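Local coordinates for sulfatase (Bacteroides fragilis CAG:558, PDB 6USS), which binds calcium and probably hydrolyses aryl sulfate esters, as a gut bacterial member of the sulfatase family, at residues Gly458-Leu462 and Asn473-Ala477; Gly498-Pro502 and Trp513-Ile517; Met44-Asp48 and Gln340-Leu344; Asn125-Trp129 and Phe427-Trp431; Ser50-Trp54 and Val77-Gln81. The protein carries 1 engineered substitution. The contacts are given in a common frame with arbitrary orientation. Residues are numbered along the deposited sequence.

In the fold
The five contacts fall into two groups: 3 and 5, and 1, 2 and 4. Contacts 3 and 5, with centres about 11 Å apart, lie beside the large mixed sheet of the sulfatase domain and touch through Trp46, Phe53 and Trp54; along the chain contact 5 is nested inside the loop that contact 3 closes, and contact 3 lies nearer the calcium. Contacts 1 and 2, with centres about 17 Å apart, belong to the C-terminal part, where a four-stranded antiparallel sheet carries helix 480-496; Lys460 reaches Pro514 between them. Contact 4, centred about 12 Å from contact 2, joins that part to an N-terminal loop. Gln500 hydrogen-bonds to Asp128, so contacts 1, 2 and 4 form a connected series.

Contact 1 (Gly458-Leu462 and Asn473-Ala477); sequences GKKEL and NNLAA
An Asx turn that opens at Asn474 and runs to Ala476 docks on strand 460-464, an outermost strand of the C-terminal four-stranded antiparallel sheet. Leu462, Asn474 and Ala476 account for most of the buried surface. The strand is extended (Leu462 phi/psi -123/124), and the loop 473-477 passes it at 110°, with the CA atoms of Leu462 and Ala476 4.9 Å apart. Glu461 pairs its backbone inward with Ile452, while Leu462 turns its own polar groups to the loop. Leu462 N donates to Asn474 OD1 at 2.9 Å, and Leu475 N donates to Leu462 O at 2.8 Å, almost linearly. Asparagine suits this place because its carboxamide (chi1 t, chi2 near 9°) can accept and donate at once: ND2 makes a weak bond to Lys460 O at 3.4 Å. Leu462, in the t,p rotamer, is buried against Ile482 and Val483 of helix 480-496, whose Val483 also meets Ala476. The small methyl group of Ala476 lets the loop come close, with its CB 4.3 Å from Leu462 CB. The same Asn474 OD1 closes the Asx turn by accepting from Ala476 N at 3.0 Å.

Contact 2 (Gly498-Pro502 and Trp513-Ile517); sequences GGQRP and WPDEI
Trp513 opens segment 513-517 with an extended backbone (phi/psi -57/160); its CA is nearest that of Arg501, 7.7 Å away. Chi1 m and chi2 125° lay its indole over Arg501. The guanidinium lies flat on the ring, centres 3.6 Å apart and planes at 19°: a stacked cation-pi pair with Arg501 CZ over the five-membered ring and Arg501 CD in CH-pi contact, 3.5 Å from the six-membered centroid. Arginine suits because charge and aliphatic stem can both lie on an aromatic face; chi1 p and chi3 m fold it there. At the indole edge, Gly499 O approaches Trp513 CH2 at 3.7 Å. This glycine follows Gly498, at positive phi (74°, easy for glycine) the C-prime residue of the Schellman motif ending helix 480-496. Pro514 and Asp515 turn the chain, Asp515 salt-bridged to Arg495, and Glu516 N donates to Trp513 O at 3.0 Å. Glu516 OE1 accepts from Trp513 N at 2.8 Å and forms a salt bridge with Arg501 NH2 at 3.1 Å, a nitrogen also bonded to Cys511 O.

Contact 3 (Met44-Asp48 and Gln340-Leu344); sequences MGWQD and QNSPL
Two tight turns face each other near the calcium site of the sulfatase domain: a type I turn from Gly45 to Asp48, and a turn from Asn341 to Leu344 with cis-Pro343 in its third position, as in type VI turns. The Asp48 side chain is about 7 Å from that of calcium ligand Asp43. Backbone hydrogen bonds close both turns, Asp48 N to Gly45 O at 3.1 Å and Leu344 N to Asn341 O at 2.8 Å; Asp48 OD2, hydrogen-bonded to Tyr288 OH, also accepts from Gly45 N at 2.6 Å. Gln47 and Asn341 have the nearest CA atoms, 5.8 Å apart. Sterically, Gly45 CA lies 3.2 Å from Asn341 OD1, where any CB would clash. Apolar contacts come from Trp46 (chi1 t, chi2 53°): its CB meets Leu344 CD1 at 3.5 Å and its CZ3 approaches Pro343 CG at 4.3 Å, near the ring plane. Among polar links, the Asn341 amide donates to Ser346 O and Gly325 O, leaving OD1 toward the first turn. Water 1 accepts from Gln47 N (2.8 Å) and donates to Asn341 OD1 (2.7 Å) and, weakly, Asp48 OD1 (2.8 Å). Water 2 sits 2.6 Å from Asp48 OD1 and 2.8 Å from Gln340 O.

Contact 4 (Asn125-Trp129 and Phe427-Trp431); sequences NVADW and FPNHW
Val126 and Asn429 lie at the middle of this contact, their CA atoms 5.0 Å apart; the touching parts, 126-129 and 428-430, run 116° apart end to end. Val126, chi1 m, points its branched side chain across the gap: CG1 lies 3.6 Å from Asn429 CA and 4.1 Å from His430 CB. Ala127, small enough for close approach, sets its CB 3.8 Å from Pro428 CG and donates from its N to Pro428 O at 3.1 Å. Pro428 and Asp128 each centre an inverse gamma turn. Here the loop leaving strand 422-427 of the C-terminal antiparallel sheet meets a loop of the N-terminal sulfatase region, nearly 300 residues earlier. Trp129 (chi1 p, chi2 -81°) swings its indole over Asn429 (chi1 m, chi2 82°), so that Asn429 ND2 lies over one ring face, 2.9 Å from Trp129 NE1. Both atoms are donors, held by the Asp118 carboxylate, which takes Trp129 NE1 on OD1 and Asn429 ND2 on OD2, while Asn429 OD1 bonds to Thr107 OG1.

Contact 5 (Ser50-Trp54 and Val77-Gln81); sequences SLPFW and VMFTQ
This is a buried apolar contact between the loop that follows strand 35-41 and strand 77-83 of the large mixed sheet. The loop comes closest where the strand turns a corner at Thr80 and Gln81, with the CA atoms of Phe53 and Thr80 5.5 Å apart. Met78 and Phe53 are the most covered residues; Met78 points toward the loop from extended backbone (phi/psi -100/139). In the m,t,p rotamer its flexible thioether bends round until CE sits over the ring of Phe53, 3.6 Å from the centroid and only 3° off the ring normal; SD lies farther out, 5.2 Å from the same centroid. Unbranched methionine suits such a place because it can follow a flat aromatic surface. Leu51, t,p, closes on the same methyl group, its CD2 3.7 Å from Met78 CE. Phe53 (chi1 m, chi2 -100°) presents one face to Met78 CE and its edge to the backbone at Phe79 and Thr80, with CE1 3.4 Å from Phe79 O, while Phe53 O lies 3.3 Å from Thr80 CG2. Around them, Ala73 of helix 67-74 meets both Leu51 and Met78, Pro359 of strand 357-363 touches Phe53, and Trp46 lies against the Phe53 ring. The Met78-Phe53 pair is a Met-aromatic contact, set into the helix- and loop-covered sheet core of the alkaline-phosphatase-like sulfatase fold.

Contact 1 (Gly458-Leu462 and Asn473-Ala477)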
# COMPACT_ATOMS: atom_id res chain seq x y z
N GLY A 458 -14.55 -43.39 1.55
CA GLY A 458 -15.93 -43.22 2.00
C GLY A 458 -16.17 -43.48 3.47
O GLY A 458 -17.33 -43.52 3.90
N LYS A 459 -15.11 -43.68 4.26
CA LYS A 459 -15.27 -43.91 5.69
C LYS A 459 -15.89 -42.68 6.35
O LYS A 459 -15.57 -41.54 5.99
CB LYS A 459 -13.90 -44.23 6.30
CG LYS A 459 -13.84 -44.33 7.81
CD LYS A 459 -14.24 -45.74 8.28
CE LYS A 459 -14.28 -45.83 9.82
NZ LYS A 459 -15.27 -46.86 10.29
N LYS A 460 -16.79 -42.91 7.30
CA LYS A 460 -17.39 -41.83 8.08
C LYS A 460 -17.13 -42.05 9.56
O LYS A 460 -17.16 -43.19 10.05
CB LYS A 460 -18.89 -41.72 7.80
CG LYS A 460 -19.24 -41.32 6.35
CD LYS A 460 -20.75 -41.12 6.16
CE LYS A 460 -21.11 -40.63 4.77
NZ LYS A 460 -22.42 -41.15 4.29
N GLU A 461 -16.84 -40.96 10.28
CA GLU A 461 -16.62 -40.98 11.73
C GLU A 461 -17.53 -39.94 12.38
O GLU A 461 -17.62 -38.80 11.90
CB GLU A 461 -15.16 -40.70 12.10
CG GLU A 461 -14.21 -41.81 11.69
CD GLU A 461 -12.77 -41.55 12.10
OE1 GLU A 461 -12.39 -40.36 12.25
OE2 GLU A 461 -12.02 -42.53 12.27
N LEU A 462 -18.21 -40.33 13.45
CA LEU A 462 -19.13 -39.45 14.15
C LEU A 462 -18.67 -39.37 15.60
O LEU A 462 -18.53 -40.41 16.26
CB LEU A 462 -20.56 -39.96 14.05
CG LEU A 462 -21.62 -39.15 14.81
CD1 LEU A 462 -21.81 -37.83 14.14
CD2 LEU A 462 -22.94 -39.88 14.86
N ASN A 473 -13.87 -42.37 20.20
CA ASN A 473 -15.02 -43.28 20.07
C ASN A 473 -15.93 -42.89 18.90
O ASN A 473 -16.85 -42.07 19.05
CB ASN A 473 -15.80 -43.33 21.37
CG ASN A 473 -16.79 -44.49 21.38
OD1 ASN A 473 -16.71 -45.40 20.54
ND2 ASN A 473 -17.72 -44.46 22.33
N ASN A 474 -15.71 -43.51 17.75
CA ASN A 474 -16.57 -43.33 16.59
C ASN A 474 -17.95 -43.92 16.88
O ASN A 474 -18.08 -45.12 17.13
CB ASN A 474 -15.93 -44.00 15.38
CG ASN A 474 -16.75 -43.88 14.12
OD1 ASN A 474 -17.75 -43.16 14.07
ND2 ASN A 474 -16.32 -44.58 13.08
N LEU A 475 -18.98 -43.07 16.86
CA LEU A 475 -20.34 -43.47 17.19
C LEU A 475 -21.25 -43.53 15.96
O LEU A 475 -22.47 -43.44 16.09
CB LEU A 475 -20.94 -42.52 18.23
CG LEU A 475 -20.34 -42.52 19.63
CD1 LEU A 475 -20.74 -41.25 20.34
CD2 LEU A 475 -20.82 -43.72 20.40
N ALA A 476 -20.67 -43.65 14.76
CA ALA A 476 -21.47 -43.73 13.54
C ALA A 476 -22.46 -44.90 13.60
O ALA A 476 -23.65 -44.73 13.33
CB ALA A 476 -20.55 -43.85 12.32
N ALA A 477 -21.98 -46.09 13.96
CA ALA A 477 -22.85 -47.26 14.02
C ALA A 477 -23.99 -47.05 15.01
O ALA A 477 -25.12 -47.51 14.77
CB ALA A 477 -22.02 -48.49 14.39

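Contact 2 (Gly498-Pro502 and Trp513-Ile517)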
# COMPACT_ATOMS: atom_id res chain seq x y z
N GLY A 498 -20.17 -24.14 -4.00
CA GLY A 498 -19.24 -24.51 -5.05
C GLY A 498 -17.97 -25.19 -4.57
O GLY A 498 -16.92 -25.06 -5.20
N GLY A 499 -18.04 -25.90 -3.45
CA GLY A 499 -16.89 -26.63 -2.95
C GLY A 499 -16.46 -27.73 -3.91
O GLY A 499 -17.14 -28.07 -4.88
N GLN A 500 -15.30 -28.30 -3.62
CA GLN A 500 -14.67 -29.22 -4.54
C GLN A 500 -14.36 -30.55 -3.86
O GLN A 500 -14.50 -30.72 -2.65
CB GLN A 500 -13.40 -28.63 -5.13
CG GLN A 500 -13.63 -27.37 -5.93
CD GLN A 500 -12.33 -26.82 -6.47
OE1 GLN A 500 -11.39 -26.57 -5.70
NE2 GLN A 500 -12.25 -26.68 -7.79
N ARG A 501 -13.91 -31.49 -4.67
CA ARG A 501 -13.75 -32.86 -4.21
C ARG A 501 -12.67 -33.50 -5.05
O ARG A 501 -12.43 -33.07 -6.19
CB ARG A 501 -15.08 -33.62 -4.34
CG ARG A 501 -15.48 -33.85 -5.79
CD ARG A 501 -16.98 -33.74 -6.08
NE ARG A 501 -17.68 -35.01 -5.93
CZ ARG A 501 -18.76 -35.37 -6.61
NH1 ARG A 501 -19.29 -34.56 -7.52
NH2 ARG A 501 -19.31 -36.55 -6.38
N PRO A 502 -11.98 -34.50 -4.53
CA PRO A 502 -11.04 -35.27 -5.34
C PRO A 502 -11.79 -36.20 -6.28
O PRO A 502 -13.00 -36.41 -6.15
CB PRO A 502 -10.23 -36.07 -4.32
CG PRO A 502 -10.69 -35.59 -2.96
CD PRO A 502 -12.03 -34.98 -3.14
N TRP A 513 -19.74 -37.49 -2.90
CA TRP A 513 -20.06 -36.58 -1.81
C TRP A 513 -20.45 -37.42 -0.60
O TRP A 513 -20.84 -38.58 -0.76
CB TRP A 513 -21.22 -35.66 -2.20
CG TRP A 513 -20.92 -34.63 -3.24
CD1 TRP A 513 -21.60 -34.44 -4.41
CD2 TRP A 513 -19.91 -33.61 -3.18
NE1 TRP A 513 -21.06 -33.39 -5.09
CE2 TRP A 513 -20.02 -32.86 -4.37
CE3 TRP A 513 -18.92 -33.27 -2.25
CZ2 TRP A 513 -19.18 -31.78 -4.66
CZ3 TRP A 513 -18.08 -32.21 -2.54
CH2 TRP A 513 -18.20 -31.48 -3.74
N PRO A 514 -20.39 -36.87 0.63
CA PRO A 514 -20.79 -37.68 1.80
C PRO A 514 -22.20 -38.25 1.71
O PRO A 514 -22.45 -39.35 2.20
CB PRO A 514 -20.68 -36.69 2.98
CG PRO A 514 -20.00 -35.50 2.47
CD PRO A 514 -20.16 -35.46 0.99
N ASP A 515 -23.13 -37.51 1.10
CA ASP A 515 -24.51 -37.94 0.99
C ASP A 515 -24.79 -38.76 -0.27
O ASP A 515 -25.95 -38.96 -0.63
CB ASP A 515 -25.46 -36.73 1.06
CG ASP A 515 -25.21 -35.72 -0.04
OD1 ASP A 515 -24.09 -35.70 -0.59
OD2 ASP A 515 -26.13 -34.95 -0.38
N GLU A 516 -23.74 -39.25 -0.94
CA GLU A 516 -23.89 -40.24 -2.00
C GLU A 516 -23.30 -41.60 -1.60
O GLU A 516 -22.94 -42.39 -2.46
CB GLU A 516 -23.26 -39.75 -3.31
CG GLU A 516 -23.80 -38.44 -3.88
CD GLU A 516 -22.89 -37.82 -4.98
OE1 GLU A 516 -21.64 -37.93 -4.89
OE2 GLU A 516 -23.42 -37.21 -5.94
N ILE A 517 -23.21 -41.87 -0.30
CA ILE A 517 -22.60 -43.10 0.21
C ILE A 517 -23.52 -43.71 1.26
O ILE A 517 -23.78 -43.08 2.28
CB ILE A 517 -21.19 -42.84 0.80
CG1 ILE A 517 -20.13 -42.86 -0.29
CG2 ILE A 517 -20.84 -43.88 1.88
CD1 ILE A 517 -19.70 -44.27 -0.67

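Contact 3 (Met44-Asp48 and Gln340-Leu344)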
# COMPACT_ATOMS: atom_id res chain seq x y z
N MET A 44 0.25 -22.91 16.22
CA MET A 44 0.20 -23.03 17.67
C MET A 44 -1.00 -23.89 18.08
O MET A 44 -2.13 -23.64 17.66
CB MET A 44 0.13 -21.64 18.31
CG MET A 44 -0.01 -21.63 19.82
SD MET A 44 -0.25 -20.00 20.55
CE MET A 44 -0.42 -20.40 22.29
N GLY A 45 -0.75 -24.92 18.93
CA GLY A 45 -1.81 -25.82 19.34
C GLY A 45 -2.65 -25.30 20.52
O GLY A 45 -2.27 -24.39 21.26
N TRP A 46 -3.82 -25.92 20.69
CA TRP A 46 -4.71 -25.61 21.80
C TRP A 46 -4.04 -25.69 23.17
O TRP A 46 -4.55 -25.12 24.14
CB TRP A 46 -5.88 -26.59 21.80
CG TRP A 46 -7.13 -26.11 22.50
CD1 TRP A 46 -7.80 -24.94 22.29
CD2 TRP A 46 -7.89 -26.84 23.48
NE1 TRP A 46 -8.93 -24.89 23.08
CE2 TRP A 46 -9.00 -26.04 23.83
CE3 TRP A 46 -7.73 -28.08 24.11
CZ2 TRP A 46 -9.95 -26.44 24.77
CZ3 TRP A 46 -8.68 -28.48 25.05
CH2 TRP A 46 -9.78 -27.66 25.36
N GLN A 47 -2.92 -26.41 23.28
CA GLN A 47 -2.27 -26.60 24.57
C GLN A 47 -0.82 -26.13 24.57
O GLN A 47 -0.07 -26.49 25.48
CB GLN A 47 -2.34 -28.08 24.97
CG GLN A 47 -3.75 -28.58 25.30
CD GLN A 47 -4.14 -28.26 26.73
OE1 GLN A 47 -3.27 -28.05 27.58
NE2 GLN A 47 -5.44 -28.25 27.02
N ASP A 48 -0.42 -25.34 23.58
CA ASP A 48 0.95 -24.81 23.49
C ASP A 48 1.10 -23.50 24.25
O ASP A 48 1.59 -22.49 23.74
CB ASP A 48 1.34 -24.65 22.02
CG ASP A 48 1.40 -25.97 21.30
OD1 ASP A 48 1.43 -27.03 21.98
OD2 ASP A 48 1.41 -25.96 20.05
N GLN A 340 0.67 -34.42 20.39
CA GLN A 340 1.30 -33.21 20.91
C GLN A 340 0.31 -32.07 21.13
O GLN A 340 0.75 -30.98 21.54
CB GLN A 340 2.41 -32.76 19.96
CG GLN A 340 3.69 -33.56 20.05
CD GLN A 340 3.59 -34.93 19.38
OE1 GLN A 340 2.62 -35.23 18.68
NE2 GLN A 340 4.61 -35.77 19.59
N ASN A 341 -0.98 -32.26 20.87
CA ASN A 341 -2.02 -31.32 21.27
C ASN A 341 -2.97 -31.96 22.29
O ASN A 341 -4.13 -31.54 22.42
CB ASN A 341 -2.78 -30.78 20.06
CG ASN A 341 -1.86 -30.15 19.03
OD1 ASN A 341 -1.36 -29.03 19.23
ND2 ASN A 341 -1.62 -30.86 17.94
N SER A 342 -2.49 -32.98 22.99
CA SER A 342 -3.31 -33.70 23.95
C SER A 342 -3.93 -32.72 24.95
O SER A 342 -3.25 -31.79 25.39
CB SER A 342 -2.48 -34.74 24.69
OG SER A 342 -3.03 -34.95 25.97
N PRO A 343 -5.19 -32.93 25.36
CA PRO A 343 -6.04 -34.10 25.11
C PRO A 343 -6.67 -34.14 23.72
O PRO A 343 -7.50 -35.00 23.49
CB PRO A 343 -7.15 -33.93 26.14
CG PRO A 343 -7.33 -32.45 26.18
CD PRO A 343 -5.92 -31.91 26.13
N LEU A 344 -6.33 -33.22 22.83
CA LEU A 344 -6.93 -33.28 21.50
C LEU A 344 -6.23 -34.33 20.64
O LEU A 344 -5.04 -34.61 20.84
CB LEU A 344 -6.88 -31.92 20.82
CG LEU A 344 -7.46 -30.77 21.63
CD1 LEU A 344 -7.48 -29.52 20.78
CD2 LEU A 344 -8.85 -31.14 22.12
O HOH W 1 -1.21 -27.99 21.77
O HOH W 2 2.55 -29.24 22.82

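Contact 4 (Asn125-Trp129 and Phe427-Trp431)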
# COMPACT_ATOMS: atom_id res chain seq x y z
N ASN A 125 -6.83 -37.91 -7.68
CA ASN A 125 -6.42 -36.56 -8.04
C ASN A 125 -7.09 -35.58 -7.09
O ASN A 125 -8.27 -35.72 -6.79
CB ASN A 125 -6.82 -36.22 -9.47
CG ASN A 125 -6.12 -37.09 -10.46
OD1 ASN A 125 -4.90 -37.02 -10.60
ND2 ASN A 125 -6.89 -37.93 -11.15
N VAL A 126 -6.33 -34.59 -6.63
CA VAL A 126 -6.89 -33.58 -5.74
C VAL A 126 -7.83 -32.68 -6.52
O VAL A 126 -7.85 -32.71 -7.76
CB VAL A 126 -5.78 -32.77 -5.04
CG1 VAL A 126 -4.96 -33.68 -4.13
CG2 VAL A 126 -4.90 -32.13 -6.06
N ALA A 127 -8.62 -31.87 -5.82
CA ALA A 127 -9.46 -30.87 -6.48
C ALA A 127 -8.60 -29.92 -7.30
O ALA A 127 -7.41 -29.72 -7.02
CB ALA A 127 -10.27 -30.08 -5.46
N ASP A 128 -9.20 -29.33 -8.33
CA ASP A 128 -8.53 -28.28 -9.09
C ASP A 128 -8.69 -26.99 -8.30
O ASP A 128 -9.46 -26.09 -8.65
CB ASP A 128 -9.09 -28.16 -10.50
CG ASP A 128 -8.35 -27.13 -11.33
OD1 ASP A 128 -7.31 -26.60 -10.89
OD2 ASP A 128 -8.84 -26.83 -12.44
N TRP A 129 -7.93 -26.90 -7.21
CA TRP A 129 -8.11 -25.86 -6.21
C TRP A 129 -7.28 -24.61 -6.54
O TRP A 129 -6.53 -24.57 -7.52
CB TRP A 129 -7.78 -26.45 -4.83
CG TRP A 129 -6.34 -26.83 -4.60
CD1 TRP A 129 -5.69 -27.98 -5.00
CD2 TRP A 129 -5.36 -26.06 -3.87
NE1 TRP A 129 -4.38 -27.96 -4.57
CE2 TRP A 129 -4.15 -26.80 -3.87
CE3 TRP A 129 -5.40 -24.82 -3.22
CZ2 TRP A 129 -2.99 -26.34 -3.24
CZ3 TRP A 129 -4.24 -24.36 -2.59
CH2 TRP A 129 -3.05 -25.13 -2.61
N PHE A 427 -11.21 -30.37 2.86
CA PHE A 427 -9.80 -30.58 2.49
C PHE A 427 -9.75 -31.64 1.40
O PHE A 427 -9.39 -32.80 1.66
CB PHE A 427 -8.96 -30.99 3.70
CG PHE A 427 -7.47 -30.93 3.45
CD1 PHE A 427 -6.78 -29.72 3.56
CD2 PHE A 427 -6.75 -32.09 3.12
CE1 PHE A 427 -5.39 -29.66 3.33
CE2 PHE A 427 -5.36 -32.04 2.89
CZ PHE A 427 -4.69 -30.83 2.99
N PRO A 428 -10.10 -31.29 0.18
CA PRO A 428 -9.99 -32.22 -0.95
C PRO A 428 -8.58 -32.23 -1.53
O PRO A 428 -8.38 -32.01 -2.73
CB PRO A 428 -11.02 -31.68 -1.94
CG PRO A 428 -11.00 -30.19 -1.70
CD PRO A 428 -10.61 -29.97 -0.23
N ASN A 429 -7.59 -32.47 -0.68
CA ASN A 429 -6.19 -32.25 -1.02
C ASN A 429 -5.33 -33.36 -0.42
O ASN A 429 -5.82 -34.24 0.30
CB ASN A 429 -5.72 -30.89 -0.53
CG ASN A 429 -6.38 -29.76 -1.26
OD1 ASN A 429 -7.51 -29.38 -0.94
ND2 ASN A 429 -5.69 -29.23 -2.27
N HIS A 430 -4.03 -33.31 -0.69
CA HIS A 430 -3.09 -34.29 -0.13
C HIS A 430 -1.95 -33.53 0.56
O HIS A 430 -1.04 -33.04 -0.11
CB HIS A 430 -2.57 -35.23 -1.22
CG HIS A 430 -2.11 -36.56 -0.70
ND1 HIS A 430 -1.49 -37.50 -1.50
CD2 HIS A 430 -2.17 -37.10 0.54
CE1 HIS A 430 -1.19 -38.56 -0.78
NE2 HIS A 430 -1.59 -38.35 0.46
N TRP A 431 -2.03 -33.45 1.89
CA TRP A 431 -0.96 -32.87 2.68
C TRP A 431 0.25 -33.81 2.71
O TRP A 431 0.20 -34.95 2.26
CB TRP A 431 -1.44 -32.57 4.09
CG TRP A 431 -0.55 -31.64 4.82
CD1 TRP A 431 -0.09 -30.43 4.37
CD2 TRP A 431 -0.02 -31.81 6.15
NE1 TRP A 431 0.71 -29.84 5.33
CE2 TRP A 431 0.76 -30.66 6.43
CE3 TRP A 431 -0.13 -32.81 7.12
CZ2 TRP A 431 1.44 -30.50 7.63
CZ3 TRP A 431 0.54 -32.65 8.31
CH2 TRP A 431 1.31 -31.50 8.57

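Contact 5 (Ser50-Trp54 and Val77-Gln81)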
# COMPACT_ATOMS: atom_id res chain seq x y z
N SER A 50 0.91 -21.91 28.71
CA SER A 50 0.64 -22.18 30.12
C SER A 50 -0.80 -21.86 30.50
O SER A 50 -1.23 -22.28 31.58
CB SER A 50 1.61 -21.41 31.04
OG SER A 50 1.59 -20.01 30.82
N LEU A 51 -1.56 -21.17 29.66
CA LEU A 51 -2.97 -20.87 29.98
C LEU A 51 -3.86 -22.07 29.65
O LEU A 51 -3.93 -22.47 28.49
CB LEU A 51 -3.46 -19.64 29.21
CG LEU A 51 -4.93 -19.21 29.37
CD1 LEU A 51 -5.25 -18.79 30.82
CD2 LEU A 51 -5.30 -18.09 28.39
N PRO A 52 -4.55 -22.67 30.65
CA PRO A 52 -5.35 -23.88 30.38
C PRO A 52 -6.68 -23.55 29.71
O PRO A 52 -7.55 -22.93 30.32
CB PRO A 52 -5.55 -24.48 31.78
CG PRO A 52 -4.59 -23.72 32.70
CD PRO A 52 -4.51 -22.36 32.09
N PHE A 53 -6.83 -23.99 28.45
CA PHE A 53 -8.09 -23.85 27.70
C PHE A 53 -9.07 -25.00 27.93
O PHE A 53 -10.26 -24.85 27.63
CB PHE A 53 -7.80 -23.74 26.20
CG PHE A 53 -7.50 -22.34 25.75
CD1 PHE A 53 -8.48 -21.57 25.15
CD2 PHE A 53 -6.24 -21.79 25.98
CE1 PHE A 53 -8.21 -20.28 24.76
CE2 PHE A 53 -5.97 -20.49 25.59
CZ PHE A 53 -6.96 -19.73 24.98
N TRP A 54 -8.59 -26.14 28.40
CA TRP A 54 -9.41 -27.27 28.83
C TRP A 54 -9.99 -26.97 30.22
O TRP A 54 -9.63 -25.99 30.87
CB TRP A 54 -8.55 -28.54 28.87
CG TRP A 54 -9.31 -29.79 28.86
CD1 TRP A 54 -10.61 -29.96 28.47
CD2 TRP A 54 -8.82 -31.08 29.22
NE1 TRP A 54 -10.96 -31.28 28.59
CE2 TRP A 54 -9.88 -31.99 29.05
CE3 TRP A 54 -7.60 -31.55 29.69
CZ2 TRP A 54 -9.76 -33.34 29.33
CZ3 TRP A 54 -7.47 -32.91 29.95
CH2 TRP A 54 -8.55 -33.79 29.78
N VAL A 77 -11.74 -12.33 27.69
CA VAL A 77 -12.49 -13.57 27.58
C VAL A 77 -11.64 -14.56 26.79
O VAL A 77 -10.94 -14.17 25.84
CB VAL A 77 -13.87 -13.37 26.90
CG1 VAL A 77 -13.70 -12.83 25.47
CG2 VAL A 77 -14.71 -14.67 26.90
N MET A 78 -11.68 -15.83 27.21
CA MET A 78 -11.08 -16.93 26.47
C MET A 78 -12.17 -17.66 25.70
O MET A 78 -13.26 -17.89 26.23
CB MET A 78 -10.39 -17.92 27.41
CG MET A 78 -9.32 -17.33 28.31
SD MET A 78 -8.84 -18.51 29.59
CE MET A 78 -8.47 -19.97 28.58
N PHE A 79 -11.88 -18.05 24.47
CA PHE A 79 -12.79 -18.89 23.71
C PHE A 79 -12.22 -20.31 23.71
O PHE A 79 -11.19 -20.58 23.09
CB PHE A 79 -12.97 -18.36 22.29
CG PHE A 79 -13.87 -17.16 22.21
CD1 PHE A 79 -13.35 -15.87 22.35
CD2 PHE A 79 -15.24 -17.31 22.02
CE1 PHE A 79 -14.16 -14.76 22.28
CE2 PHE A 79 -16.07 -16.20 21.96
CZ PHE A 79 -15.53 -14.92 22.09
N THR A 80 -12.88 -21.20 24.43
CA THR A 80 -12.39 -22.56 24.60
C THR A 80 -12.81 -23.48 23.46
O THR A 80 -12.38 -24.64 23.43
CB THR A 80 -12.84 -23.13 25.95
OG1 THR A 80 -14.27 -23.12 26.02
CG2 THR A 80 -12.30 -22.31 27.09
N GLN A 81 -13.61 -23.00 22.51
CA GLN A 81 -14.04 -23.81 21.37
C GLN A 81 -13.98 -22.98 20.08
O GLN A 81 -14.95 -22.87 19.34
CB GLN A 81 -15.43 -24.39 21.62
CG GLN A 81 -15.59 -25.82 21.13
CD GLN A 81 -16.90 -26.50 21.56
OE1 GLN A 81 -17.03 -27.72 21.50
NE2 GLN A 81 -17.88 -25.70 21.99